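Local coordinates for protein 2-Keto-3-deoxy-(6-phospho-)gluconate aldolase (Thermoproteus tenax, PDB 2R91) that belongs to the dihydrodipicolinate synthetase family of TIM-barrel proteins, bears the name of an aldolase and is assembled from four chains, at residues His236-Leu246 with Tyr263-Arg274; Glu87-Pro98 with Val121-Tyr130. All blocks are in the same frame, centred on the assembly; numbering follows the deposited sequence.

Counted from the N terminus, contact 2 comes first. The chain leaves helix 76-88, runs along barrel strand 93-96, makes an excursion through helix 107-120 and returns on strand 125-129, so that the contact closes a beta-alpha-beta unit. The last three barrel strands follow before contact 1 opens where helix 217-237 gives way to helix 239-251; it closes the 16-residue excursion to 263-274, at the start of helix 267-276. The two contacts thus stand in series, neither nested nor crossed. The centres of contact 1 and contact 2 lie about 31 Å apart, on opposite sides of the chain's centre. Contact 2 joins neighbouring strands of the barrel wall, contact 1 helices that come after the barrel, and both touch the second subunit.

Contact 1. Residues His236-Leu246 with Tyr263-Arg274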
loop_
_atom_site.group_PDB
_atom_site.type_symbol
_atom_site.label_atom_id
_atom_site.label_comp_id
_atom_site.label_asym_id
_atom_site.label_seq_id
_atom_site.Cartn_x
_atom_site.Cartn_y
_atom_site.Cartn_z
ATOM N N HIS A 236 2.169 -2.881 21.230
ATOM C CA HIS A 236 1.931 -4.301 21.285
ATOM C C HIS A 236 0.540 -4.640 21.874
ATOM O O HIS A 236 -0.109 -5.580 21.414
ATOM C CB HIS A 236 3.130 -5.020 21.978
ATOM C CG HIS A 236 3.111 -6.498 21.813
ATOM N ND1 HIS A 236 3.082 -7.371 22.886
ATOM C CD2 HIS A 236 3.072 -7.266 20.694
ATOM C CE1 HIS A 236 3.026 -8.615 22.436
ATOM N NE2 HIS A 236 3.008 -8.579 21.109
ATOM N N ILE A 237 0.052 -3.860 22.853
ATOM C CA ILE A 237 -1.268 -4.148 23.463
ATOM C C ILE A 237 -2.433 -3.255 23.051
ATOM O O ILE A 237 -3.523 -3.364 23.623
ATOM C CB ILE A 237 -1.247 -4.107 24.997
ATOM C CG1 ILE A 237 -0.584 -2.808 25.465
ATOM C CG2 ILE A 237 -0.643 -5.380 25.602
ATOM C CD1 ILE A 237 -0.634 -2.664 26.905
ATOM N N GLY A 238 -2.220 -2.353 22.099
ATOM C CA GLY A 238 -3.284 -1.430 21.708
ATOM C C GLY A 238 -2.863 -0.038 22.155
ATOM O O GLY A 238 -3.151 0.379 23.280
ATOM N N TYR A 239 -2.186 0.682 21.266
ATOM C CA TYR A 239 -1.512 1.918 21.650
ATOM C C TYR A 239 -2.473 2.934 22.271
ATOM O O TYR A 239 -2.179 3.514 23.308
ATOM C CB TYR A 239 -0.794 2.557 20.459
ATOM C CG TYR A 239 0.036 3.716 20.945
ATOM C CD1 TYR A 239 1.178 3.482 21.694
ATOM C CD2 TYR A 239 -0.357 5.047 20.712
ATOM C CE1 TYR A 239 1.941 4.520 22.197
ATOM C CE2 TYR A 239 0.407 6.105 21.198
ATOM C CZ TYR A 239 1.558 5.824 21.944
ATOM O OH TYR A 239 2.320 6.830 22.453
ATOM N N ALA A 240 -3.618 3.144 21.627
ATOM C CA ALA A 240 -4.543 4.248 22.030
ATOM C C ALA A 240 -5.036 4.057 23.459
ATOM O O ALA A 240 -5.032 5.000 24.265
ATOM C CB ALA A 240 -5.724 4.345 21.031
ATOM N N ALA A 241 -5.378 2.819 23.814
ATOM C CA ALA A 241 -5.701 2.489 25.220
ATOM C C ALA A 241 -4.495 2.530 26.164
ATOM O O ALA A 241 -4.598 2.937 27.338
ATOM C CB ALA A 241 -6.402 1.135 25.307
ATOM N N ALA A 242 -3.336 2.101 25.669
ATOM C CA ALA A 242 -2.131 2.059 26.491
ATOM C C ALA A 242 -1.641 3.448 26.936
ATOM O O ALA A 242 -1.059 3.587 28.014
ATOM C CB ALA A 242 -0.971 1.258 25.736
ATOM N N VAL A 243 -1.909 4.479 26.126
ATOM C CA VAL A 243 -1.461 5.838 26.446
ATOM C C VAL A 243 -1.921 6.222 27.865
ATOM O O VAL A 243 -1.159 6.834 28.636
ATOM C CB VAL A 243 -1.973 6.880 25.377
ATOM C CG1 VAL A 243 -1.750 8.341 25.850
ATOM C CG2 VAL A 243 -1.318 6.677 24.027
ATOM N N TYR A 244 -3.153 5.837 28.210
ATOM C CA TYR A 244 -3.743 6.162 29.518
ATOM C C TYR A 244 -2.985 5.478 30.645
ATOM O O TYR A 244 -2.695 6.097 31.688
ATOM C CB TYR A 244 -5.183 5.643 29.581
ATOM C CG TYR A 244 -6.173 6.365 28.712
ATOM C CD1 TYR A 244 -7.057 7.327 29.271
ATOM C CD2 TYR A 244 -6.276 6.072 27.335
ATOM C CE1 TYR A 244 -7.996 7.990 28.451
ATOM C CE2 TYR A 244 -7.200 6.732 26.514
ATOM C CZ TYR A 244 -8.081 7.681 27.102
ATOM O OH TYR A 244 -9.017 8.323 26.288
ATOM N N GLU A 245 -2.651 4.197 30.442
ATOM C CA GLU A 245 -1.882 3.477 31.464
ATOM C C GLU A 245 -0.456 4.024 31.583
ATOM O O GLU A 245 0.088 4.109 32.698
ATOM C CB GLU A 245 -1.914 1.949 31.224
ATOM C CG GLU A 245 -1.140 1.104 32.256
ATOM C CD GLU A 245 -1.754 1.187 33.659
ATOM O OE1 GLU A 245 -2.917 1.598 33.777
ATOM O OE2 GLU A 245 -1.060 0.857 34.636
ATOM N N LEU A 246 0.149 4.410 30.449
ATOM C CA LEU A 246 1.462 5.060 30.474
ATOM C C LEU A 246 1.448 6.363 31.302
ATOM O O LEU A 246 2.395 6.658 32.043
ATOM C CB LEU A 246 1.991 5.316 29.057
ATOM C CG LEU A 246 2.301 4.053 28.228
ATOM C CD1 LEU A 246 2.705 4.435 26.818
ATOM C CD2 LEU A 246 3.422 3.197 28.906
ATOM N N TYR A 263 -11.606 0.085 23.675
ATOM C CA TYR A 263 -11.851 -0.368 25.045
ATOM C C TYR A 263 -10.630 -0.161 25.925
ATOM O O TYR A 263 -9.504 -0.333 25.460
ATOM C CB TYR A 263 -12.254 -1.847 25.082
ATOM C CG TYR A 263 -13.494 -2.103 24.270
ATOM C CD1 TYR A 263 -14.777 -1.864 24.822
ATOM C CD2 TYR A 263 -13.407 -2.546 22.959
ATOM C CE1 TYR A 263 -15.926 -2.068 24.079
ATOM C CE2 TYR A 263 -14.572 -2.763 22.209
ATOM C CZ TYR A 263 -15.820 -2.515 22.797
ATOM O OH TYR A 263 -16.950 -2.706 22.065
ATOM N N PRO A 264 -10.851 0.232 27.200
ATOM C CA PRO A 264 -9.798 0.317 28.192
ATOM C C PRO A 264 -8.996 -0.989 28.250
ATOM O O PRO A 264 -9.543 -2.075 27.956
ATOM C CB PRO A 264 -10.582 0.512 29.501
ATOM C CG PRO A 264 -11.813 1.233 29.079
ATOM C CD PRO A 264 -12.169 0.607 27.767
ATOM N N LEU A 265 -7.718 -0.875 28.596
ATOM C CA LEU A 265 -6.876 -2.050 28.852
ATOM C C LEU A 265 -7.453 -2.799 30.025
ATOM O O LEU A 265 -7.957 -2.187 30.987
ATOM C CB LEU A 265 -5.450 -1.647 29.243
ATOM C CG LEU A 265 -4.555 -0.962 28.202
ATOM C CD1 LEU A 265 -3.113 -0.875 28.731
ATOM C CD2 LEU A 265 -4.614 -1.693 26.838
ATOM N N ASP A 266 -7.359 -4.118 29.960
ATOM C CA ASP A 266 -7.807 -4.949 31.055
ATOM C C ASP A 266 -6.690 -5.086 32.100
ATOM O O ASP A 266 -5.584 -4.597 31.902
ATOM C CB ASP A 266 -8.433 -6.284 30.568
ATOM C CG ASP A 266 -7.439 -7.252 29.921
ATOM O OD1 ASP A 266 -6.245 -7.248 30.270
ATOM O OD2 ASP A 266 -7.875 -8.050 29.056
ATOM N N PRO A 267 -7.001 -5.688 33.251
ATOM C CA PRO A 267 -5.983 -5.759 34.303
ATOM C C PRO A 267 -4.713 -6.479 33.877
ATOM O O PRO A 267 -3.621 -6.057 34.250
ATOM C CB PRO A 267 -6.689 -6.537 35.404
ATOM C CG PRO A 267 -8.148 -6.199 35.182
ATOM C CD PRO A 267 -8.273 -6.277 33.686
ATOM N N GLU A 268 -4.862 -7.537 33.097
ATOM C CA GLU A 268 -3.707 -8.333 32.682
ATOM C C GLU A 268 -2.824 -7.524 31.720
ATOM O O GLU A 268 -1.605 -7.603 31.789
ATOM C CB GLU A 268 -4.150 -9.639 32.011
ATOM C CG GLU A 268 -4.887 -10.675 32.935
ATOM C CD GLU A 268 -6.362 -10.324 33.312
ATOM O OE1 GLU A 268 -7.063 -9.550 32.586
ATOM O OE2 GLU A 268 -6.819 -10.860 34.365
ATOM N N GLU A 269 -3.449 -6.754 30.824
ATOM C CA GLU A 269 -2.700 -5.916 29.880
ATOM C C GLU A 269 -1.959 -4.810 30.620
ATOM O O GLU A 269 -0.819 -4.500 30.308
ATOM C CB GLU A 269 -3.644 -5.298 28.839
ATOM C CG GLU A 269 -4.102 -6.251 27.761
ATOM C CD GLU A 269 -5.368 -5.796 27.039
ATOM O OE1 GLU A 269 -6.152 -4.998 27.606
ATOM O OE2 GLU A 269 -5.597 -6.267 25.921
ATOM N N LYS A 270 -2.629 -4.167 31.575
ATOM C CA LYS A 270 -1.991 -3.146 32.401
ATOM C C LYS A 270 -0.775 -3.690 33.153
ATOM O O LYS A 270 0.268 -3.049 33.193
ATOM C CB LYS A 270 -2.986 -2.561 33.406
ATOM C CG LYS A 270 -4.026 -1.651 32.777
ATOM C CD LYS A 270 -5.019 -1.212 33.857
ATOM C CE LYS A 270 -6.135 -0.378 33.299
ATOM N NZ LYS A 270 -6.996 0.076 34.457
ATOM N N ALA A 271 -0.907 -4.867 33.758
ATOM C CA ALA A 271 0.233 -5.440 34.494
ATOM C C ALA A 271 1.411 -5.727 33.546
ATOM O O ALA A 271 2.568 -5.441 33.864
ATOM C CB ALA A 271 -0.216 -6.729 35.248
ATOM N N TRP A 272 1.108 -6.277 32.379
ATOM C CA TRP A 272 2.143 -6.590 31.386
ATOM C C TRP A 272 2.867 -5.310 30.949
ATOM O O TRP A 272 4.102 -5.254 30.833
ATOM C CB TRP A 272 1.542 -7.333 30.178
ATOM C CG TRP A 272 2.588 -7.651 29.133
ATOM C CD1 TRP A 272 3.355 -8.793 29.065
ATOM C CD2 TRP A 272 3.054 -6.794 28.066
ATOM N NE1 TRP A 272 4.227 -8.707 28.006
ATOM C CE2 TRP A 272 4.080 -7.503 27.380
ATOM C CE3 TRP A 272 2.678 -5.522 27.596
ATOM C CZ2 TRP A 272 4.738 -6.984 26.259
ATOM C CZ3 TRP A 272 3.340 -4.989 26.507
ATOM C CH2 TRP A 272 4.366 -5.720 25.838
ATOM N N LEU A 273 2.108 -4.243 30.705
ATOM C CA LEU A 273 2.744 -3.004 30.271
ATOM C C LEU A 273 3.624 -2.397 31.337
ATOM O O LEU A 273 4.694 -1.891 31.030
ATOM C CB LEU A 273 1.664 -1.972 29.840
ATOM C CG LEU A 273 2.162 -0.671 29.220
ATOM C CD1 LEU A 273 2.930 -0.940 27.909
ATOM C CD2 LEU A 273 0.935 0.301 29.021
ATOM N N ARG A 274 3.178 -2.426 32.589
ATOM C CA ARG A 274 3.970 -1.856 33.680
ATOM C C ARG A 274 5.343 -2.538 33.744
ATOM O O ARG A 274 6.360 -1.872 33.900
ATOM C CB ARG A 274 3.279 -2.011 35.033
ATOM C CG ARG A 274 1.986 -1.207 35.217
ATOM C CD ARG A 274 1.186 -1.781 36.421
ATOM N NE ARG A 274 -0.187 -1.273 36.482
ATOM C CZ ARG A 274 -1.216 -1.935 37.008
ATOM N NH1 ARG A 274 -1.050 -3.173 37.493
ATOM N NH2 ARG A 274 -2.429 -1.354 37.033
HETATM O O HOH W 1 -6.378 -4.304 24.109
HETATM O O HOH W 2 -6.747 1.882 28.910
HETATM O O HOH W 3 -5.411 1.720 35.874
#
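E245 OE2 accepts from R274 NE at 3.0 Å, a salt bridge that meets the carboxylate on its anti side, well out of its plane. The carboxylate and guanidinium planes are turned 59° apart, so the bond is made through NE alone and the two groups do not pair flat. K270 lies across the acid: its CD is 3.5 Å from E245 OE1, its CB lies over one face of the R274 guanidinium, toward the edge of the group, and a water joins E245 OE1 to K270 NZ. The R274 bond, with the K270 ammonium somewhat farther off, would probably favour the ionised form of this buried acid.

Next to the salt bridge, L273 is a knob among I237, A242, E245 and L246. L273 CD2 does most of the filling, 3.8 Å from L246 CD2. I237 holds CG1 between its backbone N and carbonyl carbon (chi1 50°), which carries CD1 to 3.6 Å from L265 CD1, while CG2 turns to the W272 ring. L265 CD2 packs on A241 CB. On the exposed side, H236 ND1 approaches W272 CH2, the two rings oblique to each other.

D266 and E269 form a capping box: E269 N gives to D266 OD1, and D266 N to E269 OE1 at 2.8 Å. E269 OE2 takes a water that also donates to I237 O, and makes a salt bridge with R108 of the second subunit. With their axes inclined at 66°, helices 239-246 and 267-274 form part of the helical C-terminal region that follows the barrel in the dihydrodipicolinate synthase family.

Contact 2. Residues Glu87-Pro98 with Val121-Tyr130; sequences ESRGAEAVASLP and VSIPVFLYNY. With SO4 (sulfate ion), chain E.
V94 and S96 pair with V125 and L127 as neighbouring parallel strands of the TIM barrel, the two ends of a beta-alpha-beta crossover through helix 107-120. The tight part is this ladder: V94 N gives to P124 O, F126 N to V94 O at 2.8 Å, S96 N to F126 O, and Y128 N to S96 O. A95 CB meets F126 CB at 3.7 Å on one face; on the other, V94 CG2 touches V125 CG2, and helix 107-120 covers V125 and L127 with C118 and F114.

The solvent side lies before the strands. There E87, fully extended from the helix end with CG anti to its backbone N (chi1 -179°), slides past I123, and its OE2 grips two amides: S122 N at 2.8 Å through the syn lone pair and I123 N at 3.1 Å. A water bridges E87 OE1 and S122 OG, S122 being exposed.

At the far end, Y128 OH bonds T41; the modelled 2.5 Å from Y128 OH to sulfate O1 is doubtfully short. T42, T155 and K153 also bond this anion, probably from the crystallisation liquor. L97 CD2 sits over one face of the Y128 ring, 3.8 Å from its centroid, a CH-pi contact.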
loop_
_atom_site.group_PDB
_atom_site.type_symbol
_atom_site.label_atom_id
_atom_site.label_comp_id
_atom_site.label_asym_id
_atom_site.label_seq_id
_atom_site.Cartn_x
_atom_site.Cartn_y
_atom_site.Cartn_z
ATOM N N GLU A 87 -13.494 29.090 19.028
ATOM C CA GLU A 87 -13.054 30.475 18.930
ATOM C C GLU A 87 -13.630 31.345 20.053
ATOM O O GLU A 87 -12.919 32.177 20.633
ATOM C CB GLU A 87 -13.435 31.044 17.578
ATOM C CG GLU A 87 -12.963 32.492 17.409
ATOM C CD GLU A 87 -13.308 33.004 16.037
ATOM O OE1 GLU A 87 -14.504 33.081 15.723
ATOM O OE2 GLU A 87 -12.400 33.286 15.247
ATOM N N SER A 88 -14.896 31.138 20.385
ATOM C CA SER A 88 -15.543 31.952 21.437
ATOM C C SER A 88 -14.980 31.612 22.799
ATOM O O SER A 88 -14.949 32.467 23.703
ATOM C CB SER A 88 -17.057 31.748 21.436
ATOM O OG SER A 88 -17.416 30.501 22.023
ATOM N N ARG A 89 -14.504 30.368 22.947
ATOM C CA ARG A 89 -13.875 29.931 24.196
ATOM C C ARG A 89 -12.389 30.313 24.315
ATOM O O ARG A 89 -11.732 29.994 25.300
ATOM C CB ARG A 89 -14.099 28.422 24.407
ATOM C CG ARG A 89 -15.566 28.059 24.564
ATOM C CD ARG A 89 -16.099 28.673 25.835
ATOM N NE ARG A 89 -17.488 28.354 26.168
ATOM C CZ ARG A 89 -18.529 29.151 25.926
ATOM N NH1 ARG A 89 -18.354 30.291 25.289
ATOM N NH2 ARG A 89 -19.747 28.797 26.293
ATOM N N GLY A 90 -11.869 31.024 23.329
ATOM C CA GLY A 90 -10.515 31.535 23.407
ATOM C C GLY A 90 -9.411 30.612 22.867
ATOM O O GLY A 90 -8.236 30.811 23.183
ATOM N N ALA A 91 -9.790 29.602 22.084
ATOM C CA ALA A 91 -8.820 28.720 21.416
ATOM C C ALA A 91 -7.951 29.578 20.542
ATOM O O ALA A 91 -8.445 30.483 19.856
ATOM C CB ALA A 91 -9.544 27.678 20.541
ATOM N N GLU A 92 -6.664 29.278 20.485
ATOM C CA GLU A 92 -5.804 30.101 19.672
ATOM C C GLU A 92 -5.892 29.704 18.194
ATOM O O GLU A 92 -5.579 30.492 17.295
ATOM C CB GLU A 92 -4.375 30.117 20.238
ATOM C CG GLU A 92 -3.485 28.999 19.834
ATOM C CD GLU A 92 -2.032 29.213 20.332
ATOM O OE1 GLU A 92 -1.821 29.810 21.418
ATOM O OE2 GLU A 92 -1.117 28.752 19.622
ATOM N N ALA A 93 -6.366 28.489 17.937
ATOM C CA ALA A 93 -6.528 28.019 16.565
ATOM C C ALA A 93 -7.514 26.853 16.563
ATOM O O ALA A 93 -7.783 26.277 17.609
ATOM C CB ALA A 93 -5.158 27.561 15.969
ATOM N N VAL A 94 -8.050 26.510 15.401
ATOM C CA VAL A 94 -8.746 25.216 15.272
ATOM C C VAL A 94 -8.008 24.380 14.234
ATOM O O VAL A 94 -7.317 24.936 13.388
ATOM C CB VAL A 94 -10.213 25.374 14.820
ATOM C CG1 VAL A 94 -11.049 26.054 15.957
ATOM C CG2 VAL A 94 -10.294 26.176 13.528
ATOM N N ALA A 95 -8.157 23.054 14.297
ATOM C CA ALA A 95 -7.536 22.170 13.316
ATOM C C ALA A 95 -8.598 21.229 12.799
ATOM O O ALA A 95 -9.592 20.990 13.481
ATOM C CB ALA A 95 -6.392 21.374 13.952
ATOM N N SER A 96 -8.391 20.672 11.614
ATOM C CA SER A 96 -9.262 19.589 11.148
ATOM C C SER A 96 -8.509 18.530 10.356
ATOM O O SER A 96 -7.671 18.850 9.503
ATOM C CB SER A 96 -10.449 20.112 10.282
ATOM O OG SER A 96 -11.359 19.045 10.036
ATOM N N LEU A 97 -8.819 17.272 10.647
ATOM C CA LEU A 97 -8.565 16.193 9.716
ATOM C C LEU A 97 -9.258 16.561 8.416
ATOM O O LEU A 97 -10.289 17.252 8.434
ATOM C CB LEU A 97 -9.190 14.899 10.249
ATOM C CG LEU A 97 -8.608 14.318 11.550
ATOM C CD1 LEU A 97 -9.536 13.277 12.184
ATOM C CD2 LEU A 97 -7.224 13.665 11.281
ATOM N N PRO A 98 -8.730 16.054 7.276
ATOM C CA PRO A 98 -9.530 16.058 6.061
ATOM C C PRO A 98 -10.720 15.102 6.259
ATOM O O PRO A 98 -10.659 14.205 7.084
ATOM C CB PRO A 98 -8.595 15.425 5.010
ATOM C CG PRO A 98 -7.164 15.512 5.607
ATOM C CD PRO A 98 -7.408 15.410 7.101
ATOM N N VAL A 121 -14.394 31.248 10.801
ATOM C CA VAL A 121 -13.698 31.817 11.957
ATOM C C VAL A 121 -12.617 32.792 11.521
ATOM O O VAL A 121 -12.209 32.815 10.359
ATOM C CB VAL A 121 -13.012 30.699 12.841
ATOM C CG1 VAL A 121 -14.077 29.741 13.444
ATOM C CG2 VAL A 121 -11.971 29.902 12.011
ATOM N N SER A 122 -12.127 33.564 12.485
ATOM C CA SER A 122 -11.037 34.508 12.274
ATOM C C SER A 122 -9.705 33.946 12.732
ATOM O O SER A 122 -8.663 34.318 12.189
ATOM C CB SER A 122 -11.318 35.809 13.043
ATOM O OG SER A 122 -12.547 36.341 12.585
ATOM N N ILE A 123 -9.728 33.087 13.751
ATOM C CA ILE A 123 -8.488 32.472 14.231
ATOM C C ILE A 123 -7.931 31.521 13.143
ATOM O O ILE A 123 -8.664 31.105 12.254
ATOM C CB ILE A 123 -8.690 31.751 15.587
ATOM C CG1 ILE A 123 -9.796 30.675 15.493
ATOM C CG2 ILE A 123 -9.002 32.763 16.696
ATOM C CD1 ILE A 123 -9.893 29.816 16.758
ATOM N N PRO A 124 -6.625 31.205 13.197
ATOM C CA PRO A 124 -5.976 30.335 12.205
ATOM C C PRO A 124 -6.620 28.941 12.144
ATOM O O PRO A 124 -6.996 28.381 13.181
ATOM C CB PRO A 124 -4.546 30.202 12.734
ATOM C CG PRO A 124 -4.342 31.418 13.596
ATOM C CD PRO A 124 -5.683 31.661 14.234
ATOM N N VAL A 125 -6.773 28.427 10.936
ATOM C CA VAL A 125 -7.202 27.051 10.722
ATOM C C VAL A 125 -5.982 26.191 10.329
ATOM O O VAL A 125 -5.246 26.545 9.401
ATOM C CB VAL A 125 -8.280 26.979 9.618
ATOM C CG1 VAL A 125 -8.574 25.520 9.215
ATOM C CG2 VAL A 125 -9.572 27.691 10.092
ATOM N N PHE A 126 -5.776 25.089 11.053
ATOM C CA PHE A 126 -4.661 24.145 10.797
ATOM C C PHE A 126 -5.159 22.949 10.036
ATOM O O PHE A 126 -6.257 22.421 10.325
ATOM C CB PHE A 126 -4.084 23.608 12.118
ATOM C CG PHE A 126 -3.124 24.543 12.817
ATOM C CD1 PHE A 126 -3.367 25.906 12.897
ATOM C CD2 PHE A 126 -1.985 24.042 13.411
ATOM C CE1 PHE A 126 -2.472 26.754 13.557
ATOM C CE2 PHE A 126 -1.083 24.890 14.082
ATOM C CZ PHE A 126 -1.330 26.221 14.164
ATOM N N LEU A 127 -4.360 22.479 9.085
ATOM C CA LEU A 127 -4.588 21.160 8.536
ATOM C C LEU A 127 -4.011 20.132 9.515
ATOM O O LEU A 127 -2.877 20.267 9.971
ATOM C CB LEU A 127 -3.952 21.045 7.146
ATOM C CG LEU A 127 -3.732 19.608 6.636
ATOM C CD1 LEU A 127 -5.025 18.860 6.294
ATOM C CD2 LEU A 127 -2.738 19.626 5.447
ATOM N N TYR A 128 -4.807 19.136 9.888
ATOM C CA TYR A 128 -4.326 18.008 10.676
ATOM C C TYR A 128 -4.342 16.807 9.738
ATOM O O TYR A 128 -5.400 16.219 9.450
ATOM C CB TYR A 128 -5.210 17.791 11.926
ATOM C CG TYR A 128 -4.959 16.524 12.749
ATOM C CD1 TYR A 128 -3.696 15.886 12.777
ATOM C CD2 TYR A 128 -5.972 15.995 13.534
ATOM C CE1 TYR A 128 -3.500 14.721 13.539
ATOM C CE2 TYR A 128 -5.793 14.851 14.290
ATOM C CZ TYR A 128 -4.560 14.221 14.311
ATOM O OH TYR A 128 -4.442 13.094 15.086
ATOM N N ASN A 129 -3.150 16.467 9.246
ATOM C CA ASN A 129 -2.964 15.448 8.234
ATOM C C ASN A 129 -2.499 14.155 8.919
ATOM O O ASN A 129 -1.620 14.186 9.779
ATOM C CB ASN A 129 -1.929 15.969 7.204
ATOM C CG ASN A 129 -1.832 15.101 5.948
ATOM O OD1 ASN A 129 -0.764 14.541 5.639
ATOM N ND2 ASN A 129 -2.906 15.027 5.204
ATOM N N TYR A 130 -3.128 13.028 8.587
ATOM C CA TYR A 130 -2.824 11.762 9.227
ATOM C C TYR A 130 -3.237 10.662 8.260
ATOM O O TYR A 130 -4.255 9.979 8.455
ATOM C CB TYR A 130 -3.569 11.635 10.570
ATOM C CG TYR A 130 -3.123 10.492 11.458
ATOM C CD1 TYR A 130 -2.300 9.463 10.972
ATOM C CD2 TYR A 130 -3.546 10.422 12.779
ATOM C CE1 TYR A 130 -1.920 8.396 11.794
ATOM C CE2 TYR A 130 -3.146 9.387 13.607
ATOM C CZ TYR A 130 -2.354 8.376 13.103
ATOM O OH TYR A 130 -1.958 7.365 13.923
HETATM S S SO4 E . -2.175 12.287 17.302
HETATM O O1 SO4 E . -2.168 12.538 15.836
HETATM O O2 SO4 E . -0.862 12.798 17.767
HETATM O O3 SO4 E . -3.318 12.769 18.058
HETATM O O4 SO4 E . -2.232 10.836 17.608
HETATM O O HOH W 4 -14.652 35.690 13.984
#